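Local coordinates for protein aspartokinase 1, chloroplastic (Arabidopsis thaliana, PDB 2CDQ) that catalyses the ATP-dependent phosphorylation of L-aspartate, the first step in making lysine, threonine, methionine and isoleucine, at residues G175-D180 / E189-A194; T136-D141 / T222-T227; L150-F155 / I211-L216. All coordinates share one frame; numbering follows the deposited sequence.

Overall arrangement
All three contacts lie in the amino acid kinase region and reach the same central sheet. Strand 209-219 has strands 177-178 and 225-227 as neighbours, which brings contacts 1 and 2 beside contact 3. The contact centres are 16 to 18 Å apart. Contacts 2 and 3 share helix 137-161, which carries the substrate-binding Glu148. The side chain of Thr213 in contact 3 is about 4 Å from that of Glu148, and Thr227 in contact 2 about 6 Å. The lysine bound in the kinase-domain pocket that includes Glu148 lies about 8, 9 and 12 Å from the side chains of Thr227, Thr213 and Phe176. A probable hydrogen bond between Asp180 and Thr222 links contacts 1 and 2.

Contact 1 (G175-D180 / E189-A194); sequences GFITTD and EATYPA
Thr191 meets three consecutive residues, Gly175, Phe176 and Ile177, and its two branches do different work. The hydroxyl accepts a hydrogen bond from the backbone of Ile177, with Ile177 N 2.8 Å from Thr191 OG1 and an N-H...O angle of 149°. The methyl turns to the preceding peptide. Thr191 CG2 lies 3.4 Å from Gly175 O. It also sits over one face of the Phe176 ring, 4.4 Å from Phe176 CD2. A chi1 of -71° sets this division: OG1 lies beside the backbone N of Thr191, and CG2 is anti to that N. The backbone of Thr191 adds a CA-H...O contact, with Thr191 CA 3.4 Å from Gly175 O.

Ile177 lies alongside Thr191, and the two side chains run past each other in opposite directions. Ile177 CB is 3.6 Å from Thr191 OG1. One helical turn on from Thr191, Ala194 CB approaches Gly175 CA at 4.1 Å. The lack of a side chain on Gly175 allows this approach, and its positive phi of 107° is one that glycine adopts without strain.

Further out, Thr191 OG1 also makes a weak hydrogen bond with Leu188 O, three residues earlier in the chain. Helix 232-244 packs on the same region, where Thr239 touches both Phe176 and Thr191. Backbone hydrogen bonds between Lys218 and both Phe176 and Thr178 hold the 175-180 segment to strand 209-219.

The short strand 177-178 runs parallel to strand 209-219, and helix 191-205 lies between them in the chain. Thr191 thus joins the helix of this beta-alpha-beta unit to its first strand, within the alpha/beta amino acid kinase fold.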
loop_
_atom_site.group_PDB
_atom_site.type_symbol
_atom_site.label_atom_id
_atom_site.label_comp_id
_atom_site.label_asym_id
_atom_site.label_seq_id
_atom_site.Cartn_x
_atom_site.Cartn_y
_atom_site.Cartn_z
ATOM N N GLY A 175 -26.025 -12.613 -28.812
ATOM C CA GLY A 175 -24.600 -12.898 -28.913
ATOM C C GLY A 175 -23.702 -12.169 -27.930
ATOM O O GLY A 175 -22.531 -11.917 -28.227
ATOM N N PHE A 176 -24.246 -11.809 -26.768
ATOM C CA PHE A 176 -23.412 -11.427 -25.635
ATOM C C PHE A 176 -22.967 -12.731 -24.986
ATOM O O PHE A 176 -23.725 -13.359 -24.238
ATOM C CB PHE A 176 -24.166 -10.517 -24.648
ATOM C CG PHE A 176 -23.879 -9.049 -24.837
ATOM C CD1 PHE A 176 -24.520 -8.318 -25.833
ATOM C CD2 PHE A 176 -22.957 -8.397 -24.020
ATOM C CE1 PHE A 176 -24.245 -6.960 -26.017
ATOM C CE2 PHE A 176 -22.673 -7.036 -24.196
ATOM C CZ PHE A 176 -23.317 -6.320 -25.194
ATOM N N ILE A 177 -21.748 -13.153 -25.318
ATOM C CA ILE A 177 -21.206 -14.430 -24.843
ATOM C C ILE A 177 -20.257 -14.197 -23.665
ATOM O O ILE A 177 -19.376 -13.334 -23.724
ATOM C CB ILE A 177 -20.505 -15.231 -25.983
ATOM C CG1 ILE A 177 -21.301 -15.151 -27.302
ATOM C CG2 ILE A 177 -20.250 -16.685 -25.559
ATOM C CD1 ILE A 177 -22.725 -15.743 -27.263
ATOM N N THR A 178 -20.442 -14.988 -22.611
ATOM C CA THR A 178 -19.867 -14.700 -21.304
ATOM C C THR A 178 -19.342 -15.941 -20.571
ATOM O O THR A 178 -19.762 -17.063 -20.863
ATOM C CB THR A 178 -20.928 -13.988 -20.446
ATOM O OG1 THR A 178 -20.942 -12.596 -20.783
ATOM C CG2 THR A 178 -20.638 -14.123 -18.991
ATOM N N THR A 179 -18.416 -15.730 -19.630
ATOM C CA THR A 179 -17.973 -16.793 -18.714
ATOM C C THR A 179 -19.098 -17.169 -17.755
ATOM O O THR A 179 -20.030 -16.397 -17.544
ATOM C CB THR A 179 -16.715 -16.402 -17.888
ATOM O OG1 THR A 179 -17.023 -15.311 -17.008
ATOM C CG2 THR A 179 -15.554 -16.024 -18.800
ATOM N N ASP A 180 -19.005 -18.351 -17.164
ATOM C CA ASP A 180 -20.109 -18.864 -16.368
ATOM C C ASP A 180 -19.994 -18.565 -14.868
ATOM O O ASP A 180 -20.568 -19.288 -14.050
ATOM C CB ASP A 180 -20.323 -20.357 -16.647
ATOM C CG ASP A 180 -20.514 -20.651 -18.128
ATOM O OD1 ASP A 180 -21.657 -20.916 -18.544
ATOM O OD2 ASP A 180 -19.521 -20.604 -18.885
ATOM N N GLU A 189 -14.304 -12.820 -26.294
ATOM C CA GLU A 189 -13.974 -12.207 -27.592
ATOM C C GLU A 189 -14.931 -12.525 -28.749
ATOM O O GLU A 189 -15.049 -11.732 -29.687
ATOM C CB GLU A 189 -12.522 -12.512 -27.994
ATOM C CG GLU A 189 -11.544 -11.343 -27.777
ATOM C CD GLU A 189 -11.677 -10.238 -28.833
ATOM O OE1 GLU A 189 -11.973 -10.559 -30.014
ATOM O OE2 GLU A 189 -11.477 -9.046 -28.481
ATOM N N ALA A 190 -15.611 -13.670 -28.674
ATOM C CA ALA A 190 -16.566 -14.093 -29.711
ATOM C C ALA A 190 -17.825 -13.216 -29.784
ATOM O O ALA A 190 -18.616 -13.321 -30.729
ATOM C CB ALA A 190 -16.943 -15.559 -29.522
ATOM N N THR A 191 -17.991 -12.351 -28.783
ATOM C CA THR A 191 -19.148 -11.467 -28.670
ATOM C C THR A 191 -19.197 -10.427 -29.793
ATOM O O THR A 191 -20.260 -10.205 -30.378
ATOM C CB THR A 191 -19.205 -10.792 -27.257
ATOM O OG1 THR A 191 -19.546 -11.774 -26.268
ATOM C CG2 THR A 191 -20.230 -9.663 -27.200
ATOM N N TYR A 192 -18.057 -9.810 -30.104
ATOM C CA TYR A 192 -18.017 -8.733 -31.107
ATOM C C TYR A 192 -18.499 -9.152 -32.508
ATOM O O TYR A 192 -19.364 -8.480 -33.081
ATOM C CB TYR A 192 -16.636 -8.060 -31.169
ATOM C CG TYR A 192 -16.171 -7.523 -29.837
ATOM C CD1 TYR A 192 -15.137 -8.145 -29.143
ATOM C CD2 TYR A 192 -16.776 -6.405 -29.261
ATOM C CE1 TYR A 192 -14.706 -7.666 -27.911
ATOM C CE2 TYR A 192 -16.357 -5.918 -28.024
ATOM C CZ TYR A 192 -15.319 -6.554 -27.355
ATOM O OH TYR A 192 -14.887 -6.086 -26.134
ATOM N N PRO A 193 -17.945 -10.253 -33.067
ATOM C CA PRO A 193 -18.441 -10.719 -34.371
ATOM C C PRO A 193 -19.902 -11.197 -34.352
ATOM O O PRO A 193 -20.637 -10.948 -35.318
ATOM C CB PRO A 193 -17.497 -11.881 -34.716
ATOM C CG PRO A 193 -16.287 -11.666 -33.854
ATOM C CD PRO A 193 -16.836 -11.098 -32.586
ATOM N N ALA A 194 -20.310 -11.862 -33.265
ATOM C CA ALA A 194 -21.669 -12.402 -33.137
ATOM C C ALA A 194 -22.726 -11.305 -33.082
ATOM O O ALA A 194 -23.778 -11.415 -33.715
ATOM C CB ALA A 194 -21.776 -13.301 -31.915
#

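Contact 2 (T136-D141 / T222-T227); sequences TLRTRD and TGAVTT
Asp141 and Thr227 are joined by two hydrogen bonds, one to each carboxylate oxygen. The backbone Thr227 N donates to Asp141 OD2 at 2.6 Å. The hydroxyl Thr227 OG1 donates to Asp141 OD1 at 2.8 Å. Neither donor lies in the carboxylate plane: the N is 61° out of it and the hydroxyl 45°. Both oxygens are held by one residue, which should limit the rotation of the carboxylate. Phe182 O is a second, weaker acceptor that competes for the Thr227 hydroxyl proton.

Two further approaches come from the aspartate side chain to the strand backbone. Asp141 OD2 is 3.1 Å from Thr226 CA, and Asp141 CB is 3.5 Å from Val225 O.

Residues 137-141, the start of helix 137-161, cross strand 225-227 almost at right angles. The strand pairs antiparallel with strand 209-219 in the main sheet of the amino acid kinase domain. Thr136 is the N-cap of the helix, which carries the substrate-binding Glu148 two turns beyond Asp141.

Van der Waals contact is supplied by Arg138, nearer the start of the helix. Its CG is anti to the backbone N (chi1 -176°), and the chain stays extended to NE. The guanidinium thereby reaches the turn before the strand. Ala224 CB lies over one of its faces, offset toward the rim, and is 3.6 Å from Arg138 NH2. Thr222 CG2 comes within 3.7 Å of Arg138 NH1. The hydroxyl of Thr222 instead lies close to Asp180 OD1, probably hydrogen-bonded to it.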
loop_
_atom_site.group_PDB
_atom_site.type_symbol
_atom_site.label_atom_id
_atom_site.label_comp_id
_atom_site.label_asym_id
_atom_site.label_seq_id
_atom_site.Cartn_x
_atom_site.Cartn_y
_atom_site.Cartn_z
ATOM N N THR A 136 -28.932 -19.274 -5.137
ATOM C CA THR A 136 -27.611 -19.392 -5.748
ATOM C C THR A 136 -27.331 -18.168 -6.606
ATOM O O THR A 136 -28.263 -17.481 -7.029
ATOM C CB THR A 136 -27.496 -20.646 -6.644
ATOM O OG1 THR A 136 -28.502 -20.598 -7.667
ATOM C CG2 THR A 136 -27.654 -21.928 -5.824
ATOM N N LEU A 137 -26.050 -17.911 -6.871
ATOM C CA LEU A 137 -25.636 -16.812 -7.753
ATOM C C LEU A 137 -26.166 -17.001 -9.175
ATOM O O LEU A 137 -26.420 -16.026 -9.878
ATOM C CB LEU A 137 -24.106 -16.631 -7.761
ATOM C CG LEU A 137 -23.306 -16.581 -6.443
ATOM C CD1 LEU A 137 -21.830 -16.287 -6.734
ATOM C CD2 LEU A 137 -23.867 -15.564 -5.435
ATOM N N ARG A 138 -26.341 -18.253 -9.591
ATOM C CA ARG A 138 -26.987 -18.552 -10.869
ATOM C C ARG A 138 -28.436 -18.030 -10.891
ATOM O O ARG A 138 -28.866 -17.426 -11.880
ATOM C CB ARG A 138 -26.942 -20.059 -11.160
ATOM C CG ARG A 138 -27.516 -20.463 -12.513
ATOM C CD ARG A 138 -27.959 -21.919 -12.525
ATOM N NE ARG A 138 -28.362 -22.354 -13.866
ATOM C CZ ARG A 138 -27.604 -23.077 -14.694
ATOM N NH1 ARG A 138 -26.382 -23.469 -14.337
ATOM N NH2 ARG A 138 -28.072 -23.415 -15.889
ATOM N N THR A 139 -29.176 -18.262 -9.805
ATOM C CA THR A 139 -30.564 -17.814 -9.705
ATOM C C THR A 139 -30.606 -16.296 -9.608
ATOM O O THR A 139 -31.427 -15.640 -10.256
ATOM C CB THR A 139 -31.293 -18.441 -8.487
ATOM O OG1 THR A 139 -31.291 -19.871 -8.606
ATOM C CG2 THR A 139 -32.736 -17.950 -8.401
ATOM N N ARG A 140 -29.697 -15.757 -8.800
ATOM C CA ARG A 140 -29.576 -14.322 -8.573
ATOM C C ARG A 140 -29.466 -13.570 -9.899
ATOM O O ARG A 140 -30.115 -12.540 -10.087
ATOM C CB ARG A 140 -28.369 -14.043 -7.670
ATOM C CG ARG A 140 -28.338 -12.655 -7.045
ATOM C CD ARG A 140 -27.148 -12.483 -6.091
ATOM N NE ARG A 140 -27.382 -13.148 -4.808
ATOM C CZ ARG A 140 -27.748 -12.524 -3.691
ATOM N NH1 ARG A 140 -27.911 -11.205 -3.681
ATOM N NH2 ARG A 140 -27.947 -13.220 -2.577
ATOM N N ASP A 141 -28.668 -14.105 -10.822
ATOM C CA ASP A 141 -28.552 -13.534 -12.161
ATOM C C ASP A 141 -29.848 -13.604 -12.964
ATOM O O ASP A 141 -30.192 -12.660 -13.679
ATOM C CB ASP A 141 -27.431 -14.206 -12.943
ATOM C CG ASP A 141 -26.126 -13.453 -12.844
ATOM O OD1 ASP A 141 -25.923 -12.724 -11.854
ATOM O OD2 ASP A 141 -25.304 -13.590 -13.768
ATOM N N THR A 222 -23.063 -22.992 -19.857
ATOM C CA THR A 222 -24.339 -23.200 -19.160
ATOM C C THR A 222 -25.515 -22.804 -20.040
ATOM O O THR A 222 -26.618 -23.339 -19.895
ATOM C CB THR A 222 -24.442 -22.398 -17.843
ATOM O OG1 THR A 222 -23.979 -21.058 -18.061
ATOM C CG2 THR A 222 -23.628 -23.049 -16.733
ATOM N N GLY A 223 -25.269 -21.856 -20.943
ATOM C CA GLY A 223 -26.322 -21.253 -21.760
ATOM C C GLY A 223 -27.253 -20.384 -20.933
ATOM O O GLY A 223 -28.260 -19.900 -21.439
ATOM N N ALA A 224 -26.893 -20.182 -19.663
ATOM C CA ALA A 224 -27.742 -19.507 -18.679
ATOM C C ALA A 224 -27.524 -17.985 -18.617
ATOM O O ALA A 224 -26.433 -17.484 -18.917
ATOM C CB ALA A 224 -27.547 -20.139 -17.297
ATOM N N VAL A 225 -28.574 -17.265 -18.222
ATOM C CA VAL A 225 -28.547 -15.803 -18.165
ATOM C C VAL A 225 -27.496 -15.313 -17.170
ATOM O O VAL A 225 -27.366 -15.844 -16.063
ATOM C CB VAL A 225 -29.938 -15.207 -17.820
ATOM C CG1 VAL A 225 -29.912 -13.692 -17.938
ATOM C CG2 VAL A 225 -31.019 -15.787 -18.738
ATOM N N THR A 226 -26.755 -14.294 -17.582
ATOM C CA THR A 226 -25.621 -13.801 -16.821
ATOM C C THR A 226 -25.647 -12.274 -16.705
ATOM O O THR A 226 -26.060 -11.594 -17.641
ATOM C CB THR A 226 -24.312 -14.285 -17.491
ATOM O OG1 THR A 226 -23.892 -15.508 -16.877
ATOM C CG2 THR A 226 -23.206 -13.267 -17.359
ATOM N N THR A 227 -25.218 -11.745 -15.558
ATOM C CA THR A 227 -25.010 -10.298 -15.404
ATOM C C THR A 227 -23.532 -9.941 -15.508
ATOM O O THR A 227 -22.674 -10.708 -15.082
ATOM C CB THR A 227 -25.583 -9.731 -14.085
ATOM O OG1 THR A 227 -24.975 -10.383 -12.967
ATOM C CG2 THR A 227 -27.079 -9.914 -14.028
#

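Contact 3 (L150-F155 / I211-L216); sequences LSTRIF and IVTGFL
The ring of Phe155 is met at its edge by Ile211. Ile211 CD1 lies near the ring plane, 4.2 Å from Phe155 CD2, and the two side chains cross at about a right angle. Leu63 of the neighbouring strand 59-63 touches both residues.

The other branch of Ile211 faces Thr152, about one helical turn before Phe155. Ile211 CG2 is 3.8 Å from Thr152 CG2. That threonine methyl lies over the strand backbone, 3.6 Å from Val212 C and 3.5 Å from Thr213 N. It is directed there by a chi1 of 44°, which sets OG1 between the backbone N and the carbonyl carbon and CG2 anti to the latter.

Residues 150-155 of helix 137-161 pack on residues 211-213 of strand 209-219, at 169° between directions, their axes coming within 7.8 Å. A helix laid against a largely parallel sheet in this way belongs to the alpha/beta core of the amino acid kinase fold.

Thr213 crosses Thr152 at about a right angle, with Thr213 CG2 3.4 Å from Thr152 OG1. No hydrogen bond links the two segments. The buried hydroxyls find partners outside them: Thr152 OG1 has Glu148 O and Gln168 OE1, which as modelled would share its one proton, and Thr213 OG1 bonds to Ala171 N. The Thr213 side chain also touches Glu148, a substrate-binding residue.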
loop_
_atom_site.group_PDB
_atom_site.type_symbol
_atom_site.label_atom_id
_atom_site.label_comp_id
_atom_site.label_asym_id
_atom_site.label_seq_id
_atom_site.Cartn_x
_atom_site.Cartn_y
_atom_site.Cartn_z
ATOM N N LEU A 150 -38.045 -6.423 -18.592
ATOM C CA LEU A 150 -39.253 -5.625 -18.507
ATOM C C LEU A 150 -38.999 -4.255 -19.120
ATOM O O LEU A 150 -39.696 -3.831 -20.046
ATOM C CB LEU A 150 -39.685 -5.479 -17.057
ATOM C CG LEU A 150 -40.321 -6.697 -16.406
ATOM C CD1 LEU A 150 -40.277 -6.537 -14.902
ATOM C CD2 LEU A 150 -41.748 -6.887 -16.877
ATOM N N SER A 151 -37.972 -3.586 -18.606
ATOM C CA SER A 151 -37.608 -2.235 -19.002
ATOM C C SER A 151 -37.591 -2.034 -20.516
ATOM O O SER A 151 -38.330 -1.202 -21.043
ATOM C CB SER A 151 -36.248 -1.892 -18.411
ATOM O OG SER A 151 -35.842 -0.602 -18.815
ATOM N N THR A 152 -36.749 -2.801 -21.206
ATOM C CA THR A 152 -36.619 -2.697 -22.660
ATOM C C THR A 152 -37.933 -2.931 -23.412
ATOM O O THR A 152 -38.245 -2.190 -24.346
ATOM C CB THR A 152 -35.532 -3.643 -23.220
ATOM O OG1 THR A 152 -35.645 -4.938 -22.609
ATOM C CG2 THR A 152 -34.156 -3.072 -22.952
ATOM N N ARG A 153 -38.693 -3.948 -22.994
ATOM C CA ARG A 153 -39.956 -4.319 -23.654
ATOM C C ARG A 153 -41.035 -3.234 -23.572
ATOM O O ARG A 153 -41.761 -2.999 -24.541
ATOM C CB ARG A 153 -40.487 -5.649 -23.120
ATOM C CG ARG A 153 -39.864 -6.852 -23.791
ATOM C CD ARG A 153 -40.293 -8.163 -23.143
ATOM N NE ARG A 153 -39.652 -9.306 -23.788
ATOM C CZ ARG A 153 -38.393 -9.686 -23.579
ATOM N NH1 ARG A 153 -37.612 -9.028 -22.732
ATOM N NH2 ARG A 153 -37.908 -10.738 -24.219
ATOM N N ILE A 154 -41.136 -2.586 -22.415
ATOM C CA ILE A 154 -42.037 -1.453 -22.248
ATOM C C ILE A 154 -41.633 -0.340 -23.214
ATOM O O ILE A 154 -42.454 0.135 -24.002
ATOM C CB ILE A 154 -42.065 -0.946 -20.785
ATOM C CG1 ILE A 154 -42.813 -1.943 -19.901
ATOM C CG2 ILE A 154 -42.726 0.412 -20.699
ATOM C CD1 ILE A 154 -42.636 -1.737 -18.410
ATOM N N PHE A 155 -40.359 0.044 -23.178
ATOM C CA PHE A 155 -39.890 1.156 -23.995
ATOM C C PHE A 155 -40.021 0.876 -25.494
ATOM O O PHE A 155 -40.457 1.748 -26.253
ATOM C CB PHE A 155 -38.456 1.542 -23.629
ATOM C CG PHE A 155 -38.052 2.897 -24.124
ATOM C CD1 PHE A 155 -38.560 4.051 -23.529
ATOM C CD2 PHE A 155 -37.164 3.027 -25.182
ATOM C CE1 PHE A 155 -38.191 5.315 -23.987
ATOM C CE2 PHE A 155 -36.783 4.288 -25.645
ATOM C CZ PHE A 155 -37.299 5.433 -25.048
ATOM N N ILE A 211 -33.352 -1.738 -29.040
ATOM C CA ILE A 211 -33.454 -1.449 -27.615
ATOM C C ILE A 211 -32.922 -2.658 -26.854
ATOM O O ILE A 211 -33.623 -3.658 -26.708
ATOM C CB ILE A 211 -34.920 -1.143 -27.191
ATOM C CG1 ILE A 211 -35.604 -0.179 -28.177
ATOM C CG2 ILE A 211 -34.980 -0.609 -25.757
ATOM C CD1 ILE A 211 -34.991 1.219 -28.278
ATOM N N VAL A 212 -31.679 -2.555 -26.379
ATOM C CA VAL A 212 -30.968 -3.693 -25.782
ATOM C C VAL A 212 -30.885 -3.631 -24.247
ATOM O O VAL A 212 -30.604 -2.575 -23.666
ATOM C CB VAL A 212 -29.531 -3.836 -26.361
ATOM C CG1 VAL A 212 -28.996 -5.244 -26.126
ATOM C CG2 VAL A 212 -29.510 -3.516 -27.852
ATOM N N THR A 213 -31.133 -4.779 -23.611
ATOM C CA THR A 213 -30.946 -4.965 -22.170
ATOM C C THR A 213 -29.473 -4.761 -21.823
ATOM O O THR A 213 -28.594 -5.180 -22.577
ATOM C CB THR A 213 -31.340 -6.380 -21.735
ATOM O OG1 THR A 213 -30.514 -7.324 -22.418
ATOM C CG2 THR A 213 -32.802 -6.665 -22.049
ATOM N N GLY A 214 -29.206 -4.152 -20.673
ATOM C CA GLY A 214 -27.881 -3.620 -20.409
ATOM C C GLY A 214 -26.965 -4.463 -19.549
ATOM O O GLY A 214 -25.747 -4.479 -19.737
ATOM N N PHE A 215 -27.533 -5.173 -18.597
ATOM C CA PHE A 215 -26.718 -5.731 -17.527
ATOM C C PHE A 215 -26.420 -7.217 -17.797
ATOM O O PHE A 215 -25.855 -7.909 -16.952
ATOM C CB PHE A 215 -27.474 -5.483 -16.210
ATOM C CG PHE A 215 -26.678 -5.714 -14.964
ATOM C CD1 PHE A 215 -25.293 -5.717 -14.970
ATOM C CD2 PHE A 215 -27.343 -5.897 -13.755
ATOM C CE1 PHE A 215 -24.585 -5.932 -13.793
ATOM C CE2 PHE A 215 -26.649 -6.102 -12.580
ATOM C CZ PHE A 215 -25.269 -6.120 -12.595
ATOM N N LEU A 216 -26.750 -7.681 -19.001
ATOM C CA LEU A 216 -26.942 -9.114 -19.238
ATOM C C LEU A 216 -26.066 -9.775 -20.304
ATOM O O LEU A 216 -25.630 -9.137 -21.268
ATOM C CB LEU A 216 -28.416 -9.400 -19.545
ATOM C CG LEU A 216 -29.469 -8.803 -18.613
ATOM C CD1 LEU A 216 -30.856 -9.149 -19.123
ATOM C CD2 LEU A 216 -29.285 -9.279 -17.180
#